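Local coordinates for ribokinase, putative (Burkholderia thailandensis, PDB 3B1N), which binds inosine, and mizoribine together with ADP, and, as a PfkB (ribokinase) family member, probably phosphorylates nucleosides, at residues 11-16 / 102-107; 242-247 / 284-289. All blocks are in the same frame, centred on the assembly; numbering follows the deposited sequence.

Contact 1. Residues 11-16 / 102-107; sequences YDNIMT and QAMITT. With MZR (5-hydroxy-1-(beta-D-ribofuranosyl)-1H-imidazole-4-carboxamide), chain F.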
# COMPACT_ATOMS: atom_id res chain seq x y z
N TYR B 11 -12.72 -5.04 -7.37
CA TYR B 11 -12.77 -5.49 -5.98
C TYR B 11 -11.61 -4.87 -5.23
O TYR B 11 -10.47 -4.91 -5.69
CB TYR B 11 -12.62 -7.03 -5.97
CG TYR B 11 -13.82 -7.72 -6.55
CD1 TYR B 11 -15.08 -7.60 -5.96
CD2 TYR B 11 -13.72 -8.44 -7.73
CE1 TYR B 11 -16.18 -8.25 -6.50
CE2 TYR B 11 -14.83 -9.08 -8.30
CZ TYR B 11 -16.05 -8.98 -7.67
OH TYR B 11 -17.16 -9.62 -8.18
N ASP B 12 -11.94 -4.29 -4.08
CA ASP B 12 -10.98 -3.55 -3.28
C ASP B 12 -10.53 -4.32 -2.05
O ASP B 12 -11.37 -4.86 -1.34
CB ASP B 12 -11.57 -2.21 -2.80
CG ASP B 12 -11.79 -1.22 -3.90
OD1 ASP B 12 -11.27 -1.37 -5.01
OD2 ASP B 12 -12.44 -0.22 -3.60
N ASN B 13 -9.22 -4.34 -1.80
CA ASN B 13 -8.68 -4.84 -0.52
C ASN B 13 -8.07 -3.65 0.15
O ASN B 13 -7.08 -3.12 -0.35
CB ASN B 13 -7.68 -5.98 -0.76
CG ASN B 13 -8.41 -7.30 -1.12
OD1 ASN B 13 -8.41 -7.72 -2.25
ND2 ASN B 13 -9.10 -7.89 -0.14
N ILE B 14 -8.76 -3.19 1.20
CA ILE B 14 -8.40 -1.92 1.84
C ILE B 14 -7.70 -2.19 3.17
O ILE B 14 -8.24 -2.88 4.08
CB ILE B 14 -9.64 -1.09 2.06
CG1 ILE B 14 -10.26 -0.74 0.68
CG2 ILE B 14 -9.26 0.23 2.81
CD1 ILE B 14 -11.70 -0.30 0.77
N MET B 15 -6.52 -1.60 3.27
CA MET B 15 -5.70 -1.75 4.45
C MET B 15 -5.57 -0.38 5.07
O MET B 15 -4.91 0.51 4.51
CB MET B 15 -4.36 -2.30 4.00
CG MET B 15 -4.48 -3.80 3.56
SD MET B 15 -3.21 -4.25 2.37
CE MET B 15 -3.94 -3.59 0.83
N THR B 16 -6.24 -0.22 6.21
CA THR B 16 -6.40 1.06 6.89
C THR B 16 -5.31 1.25 7.94
O THR B 16 -5.32 0.56 8.96
CB THR B 16 -7.74 1.13 7.69
OG1 THR B 16 -8.85 0.85 6.83
CG2 THR B 16 -7.94 2.53 8.24
N GLN B 102 -8.59 -5.57 -9.50
CA GLN B 102 -8.40 -5.72 -8.06
C GLN B 102 -7.48 -4.60 -7.59
O GLN B 102 -6.41 -4.38 -8.15
CB GLN B 102 -7.80 -7.11 -7.74
CG GLN B 102 -7.27 -7.22 -6.35
CD GLN B 102 -8.35 -7.48 -5.33
OE1 GLN B 102 -9.05 -8.50 -5.40
NE2 GLN B 102 -8.46 -6.58 -4.33
N ALA B 103 -7.93 -3.86 -6.58
CA ALA B 103 -7.11 -2.78 -6.02
C ALA B 103 -6.68 -3.16 -4.63
O ALA B 103 -7.49 -3.61 -3.83
CB ALA B 103 -7.95 -1.47 -5.94
N MET B 104 -5.38 -3.02 -4.37
CA MET B 104 -4.87 -3.21 -3.02
C MET B 104 -4.53 -1.81 -2.52
O MET B 104 -3.64 -1.17 -3.04
CB MET B 104 -3.61 -4.13 -3.05
CG MET B 104 -3.83 -5.49 -3.71
SD MET B 104 -4.68 -6.62 -2.57
CE MET B 104 -3.55 -6.70 -1.19
N ILE B 105 -5.36 -1.30 -1.62
CA ILE B 105 -5.32 0.10 -1.21
C ILE B 105 -4.84 0.26 0.23
O ILE B 105 -5.45 -0.28 1.13
CB ILE B 105 -6.78 0.66 -1.31
CG1 ILE B 105 -7.34 0.42 -2.71
CG2 ILE B 105 -6.85 2.18 -0.88
CD1 ILE B 105 -8.87 0.83 -2.84
N THR B 106 -3.74 1.02 0.41
CA THR B 106 -3.34 1.37 1.77
C THR B 106 -3.69 2.81 2.10
O THR B 106 -3.27 3.71 1.36
CB THR B 106 -1.92 1.08 2.05
OG1 THR B 106 -1.68 -0.29 1.74
CG2 THR B 106 -1.66 1.43 3.54
N THR B 107 -4.56 3.00 3.09
CA THR B 107 -5.03 4.33 3.40
C THR B 107 -4.47 4.84 4.74
O THR B 107 -4.06 4.03 5.57
CB THR B 107 -6.61 4.39 3.32
OG1 THR B 107 -7.06 5.65 3.81
CG2 THR B 107 -7.29 3.24 4.08
N1 MZR F . -7.70 3.08 -12.21
O3 MZR F . -9.92 2.78 -10.55
C4 MZR F . -8.89 2.82 -9.59
C5 MZR F . -7.48 2.97 -9.86
C6 MZR F . -6.87 3.09 -11.19
O6 MZR F . -5.62 3.17 -11.21
N7 MZR F . -6.92 2.96 -8.62
C8 MZR F . -7.91 2.81 -7.70
N9 MZR F . -9.14 2.73 -8.29
C1' MZR F . -10.44 2.62 -7.61
C2' MZR F . -10.57 1.59 -6.50
O2' MZR F . -11.08 0.41 -7.10
C3' MZR F . -11.50 2.31 -5.49
O3' MZR F . -12.75 1.68 -5.22
C4' MZR F . -11.70 3.68 -6.07
O4' MZR F . -10.59 3.85 -6.92
C5' MZR F . -11.72 4.74 -4.99
O5' MZR F . -11.95 6.00 -5.66
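Ile105 CD1 sits 3.7 Å from Asp12 CG, directly above one face of the carboxylate, and the methyl of Ala103 comes obliquely from that same side to 3.4 Å from Asp12 OD1; Pro289 lies obliquely on the other side. The ribose hydroxyls of the bound mizoribine meet the two oxygens close to the carboxylate plane: O2' donates to OD1 of Asp12 at 2.8 Å and O3' donates to OD2 at 2.5 Å. With CG anti to the carbonyl carbon (chi1 -69°), the carboxylate makes a two-pronged grip on the diol; Asp12 also binds inosine, probably in the same way. On the other face of the sheet, Gln102 OE1 is bonded to Arg44, though the placing of its amide against Asn13 is doubtful. In one of the two conformers of Met104, its SD lies 3.6 Å from Asn13 CB and its CE 3.7 Å from Met15 CE. Five backbone hydrogen bonds join the strands in parallel as the middle of a four-stranded sheet, consistent with the lid over the nucleoside site in ribokinase-family kinases. Strands 45-47 and 113-118 flank them, and the methionine face packs on Met15, Ile114 and Ala116 of the second subunit.

Contact 2. Residues 242-247 / 284-289; sequences AERVID and IAHQGP. With ADP (adenosine-5'-diphosphate), chain G.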
# COMPACT_ATOMS: atom_id res chain seq x y z
N ALA B 242 -18.33 14.37 10.12
CA ALA B 242 -18.53 12.93 10.05
C ALA B 242 -18.96 12.40 11.39
O ALA B 242 -18.39 12.82 12.41
CB ALA B 242 -17.20 12.26 9.67
N GLU B 243 -19.89 11.45 11.38
CA GLU B 243 -20.30 10.82 12.65
C GLU B 243 -19.11 10.08 13.27
O GLU B 243 -18.98 10.07 14.51
CB GLU B 243 -21.52 9.91 12.49
CG GLU B 243 -22.74 10.58 11.81
CD GLU B 243 -23.55 11.50 12.71
OE1 GLU B 243 -23.02 12.56 13.15
OE2 GLU B 243 -24.74 11.18 12.94
N ARG B 244 -18.26 9.50 12.42
CA ARG B 244 -17.00 8.88 12.84
C ARG B 244 -16.21 8.73 11.54
O ARG B 244 -16.81 8.79 10.45
CB ARG B 244 -17.21 7.54 13.53
CG ARG B 244 -17.91 6.50 12.67
CD ARG B 244 -18.37 5.20 13.41
NE ARG B 244 -18.89 4.25 12.41
CZ ARG B 244 -19.06 2.93 12.58
NH1 ARG B 244 -18.76 2.31 13.74
NH2 ARG B 244 -19.53 2.20 11.57
N VAL B 245 -14.91 8.57 11.66
CA VAL B 245 -14.03 8.33 10.52
C VAL B 245 -13.50 6.92 10.56
O VAL B 245 -12.63 6.55 11.39
CB VAL B 245 -12.84 9.33 10.46
CG1 VAL B 245 -11.87 8.99 9.31
CG2 VAL B 245 -13.38 10.81 10.35
N ILE B 246 -14.02 6.12 9.66
CA ILE B 246 -13.63 4.71 9.56
C ILE B 246 -12.73 4.48 8.36
O ILE B 246 -11.63 3.87 8.48
CB ILE B 246 -14.88 3.82 9.51
CG1 ILE B 246 -15.72 4.00 10.79
CG2 ILE B 246 -14.53 2.39 9.29
CD1 ILE B 246 -14.97 3.54 12.07
N ASP B 247 -13.14 4.96 7.18
CA ASP B 247 -12.42 4.62 5.95
C ASP B 247 -12.68 5.69 4.90
O ASP B 247 -13.83 5.83 4.46
CB ASP B 247 -12.94 3.28 5.39
CG ASP B 247 -12.20 2.84 4.13
OD1 ASP B 247 -11.20 3.47 3.71
OD2 ASP B 247 -12.65 1.84 3.56
N ILE B 284 -17.73 8.08 4.84
CA ILE B 284 -16.48 7.87 5.63
C ILE B 284 -16.76 7.18 6.97
O ILE B 284 -15.83 6.62 7.58
CB ILE B 284 -15.72 9.19 5.79
CG1 ILE B 284 -14.23 8.92 6.15
CG2 ILE B 284 -16.44 10.09 6.84
CD1 ILE B 284 -13.40 10.21 6.06
N ALA B 285 -18.04 7.15 7.35
CA ALA B 285 -18.44 6.52 8.61
C ALA B 285 -18.50 4.98 8.55
O ALA B 285 -18.84 4.33 9.56
CB ALA B 285 -19.77 7.10 9.10
N HIS B 286 -18.17 4.39 7.39
CA HIS B 286 -18.26 2.95 7.23
C HIS B 286 -17.09 2.45 6.41
O HIS B 286 -16.50 3.20 5.62
CB HIS B 286 -19.60 2.55 6.60
CG HIS B 286 -20.78 3.07 7.33
ND1 HIS B 286 -21.40 2.37 8.36
CD2 HIS B 286 -21.42 4.27 7.25
CE1 HIS B 286 -22.37 3.12 8.85
NE2 HIS B 286 -22.42 4.26 8.18
N GLN B 287 -16.77 1.17 6.58
CA GLN B 287 -15.60 0.55 5.97
C GLN B 287 -15.97 0.13 4.57
O GLN B 287 -16.93 -0.64 4.44
CB GLN B 287 -15.28 -0.72 6.78
CG GLN B 287 -14.14 -1.54 6.23
CD GLN B 287 -12.89 -0.75 6.13
OE1 GLN B 287 -12.58 0.05 7.03
NE2 GLN B 287 -12.16 -0.92 5.02
N GLY B 288 -15.21 0.54 3.56
CA GLY B 288 -15.49 0.12 2.20
C GLY B 288 -16.06 1.34 1.49
O GLY B 288 -16.68 2.20 2.13
N PRO B 289 -15.92 1.41 0.17
CA PRO B 289 -16.51 2.56 -0.55
C PRO B 289 -18.03 2.50 -0.66
O PRO B 289 -18.61 3.56 -0.92
CB PRO B 289 -15.84 2.50 -1.94
CG PRO B 289 -15.26 1.14 -2.03
CD PRO B 289 -15.01 0.60 -0.67
PB ADP G . -10.88 11.64 -2.67
O1B ADP G . -9.39 11.83 -2.44
O2B ADP G . -11.19 11.79 -4.13
O3B ADP G . -11.60 10.47 -2.09
PA ADP G . -11.48 13.81 -0.69
O1A ADP G . -10.57 13.13 0.35
O2A ADP G . -11.17 15.21 -1.13
O3A ADP G . -11.59 13.00 -2.04
O5' ADP G . -12.88 13.67 -0.02
C5' ADP G . -14.01 14.03 -0.82
C4' ADP G . -15.13 14.69 -0.03
O4' ADP G . -15.59 13.76 0.98
C3' ADP G . -14.70 15.96 0.75
O3' ADP G . -14.71 17.11 -0.11
C2' ADP G . -15.67 15.93 1.89
O2' ADP G . -16.93 16.51 1.48
C1' ADP G . -15.89 14.47 2.18
N9 ADP G . -14.92 14.03 3.21
C8 ADP G . -13.67 13.49 3.06
N7 ADP G . -13.09 13.27 4.28
C5 ADP G . -13.93 13.74 5.19
C6 ADP G . -13.92 13.86 6.65
N6 ADP G . -12.83 13.41 7.32
N1 ADP G . -14.97 14.40 7.25
C2 ADP G . -16.05 14.85 6.57
N3 ADP G . -16.13 14.75 5.24
C4 ADP G . -15.13 14.25 4.52
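Ile284 O takes two backbone donors from the opposite loop, Ile246 N at 2.8 Å and Asp247 N at 3.2 Å, so a single carbonyl grips two consecutive peptides. One residue on, Ala285 O is the acceptor for Arg244. The Arg244 side chain, extended from CG to NE, brings NE to 2.9 Å from Ala285 O, with the oxygen 20° out of the guanidinium plane; NH2 adds a weak bond to the same atom. Ile246 CG1 covers one face of that guanidinium, 3.5 Å above the plane and offset toward the rim. Arg244 O is less well served: buried here with no hydrogen-bond donor, it has a CA-H...O contact from Ala285. At the far end Asp247 points toward 284-289, CG anti to the backbone N (chi1 -178°), and its OD2 receives Gly288 N at 2.9 Å on the anti side; OD1 is taken by Thr249. Gln287 lays its amide nearly parallel to this carboxylate, planes 11° apart. The apolar end faces the nucleotide. Ile284 CD1 reaches to 3.5 Å from ADP N6, and Ala242 CB rests 3.6 Å from Ile284 CG2; these two residues line the adenine side of the pocket, with Val245 CG1 packed on Ile284 CD1. Asp247 opens the DPTGCGD stretch, which matches the family signature and contains the nucleoside-binding Asp253. Lys283 of helix 269-284 bonds to Asp247 O and Gly288 O, pinning both loops to that helix, while the loop of Asp247 runs on into helix 251-264 and that of Gly288 toward helix 296-307.

Overall arrangement
From the N terminus the chain passes through strand 10-16, then makes an 85-residue excursion, including helices 49-59 and 76-85, before strand 101-107 returns to close contact 1. Contact 2 comes much later and in series with it: residues 248-283, largely helices 251-264 and 269-284, form the shorter loop closed by 242-247 and 284-289. The two neither nest nor cross, yet they meet in space, their centres 15 Å apart. Ile14 CD1 packs on Pro289 CD at 3.7 Å, and Ile14 CG2 also touches Gln287 NE2. This packing ties the small sheet at the nucleoside site to the loops of contact 2, which border the ADP pocket.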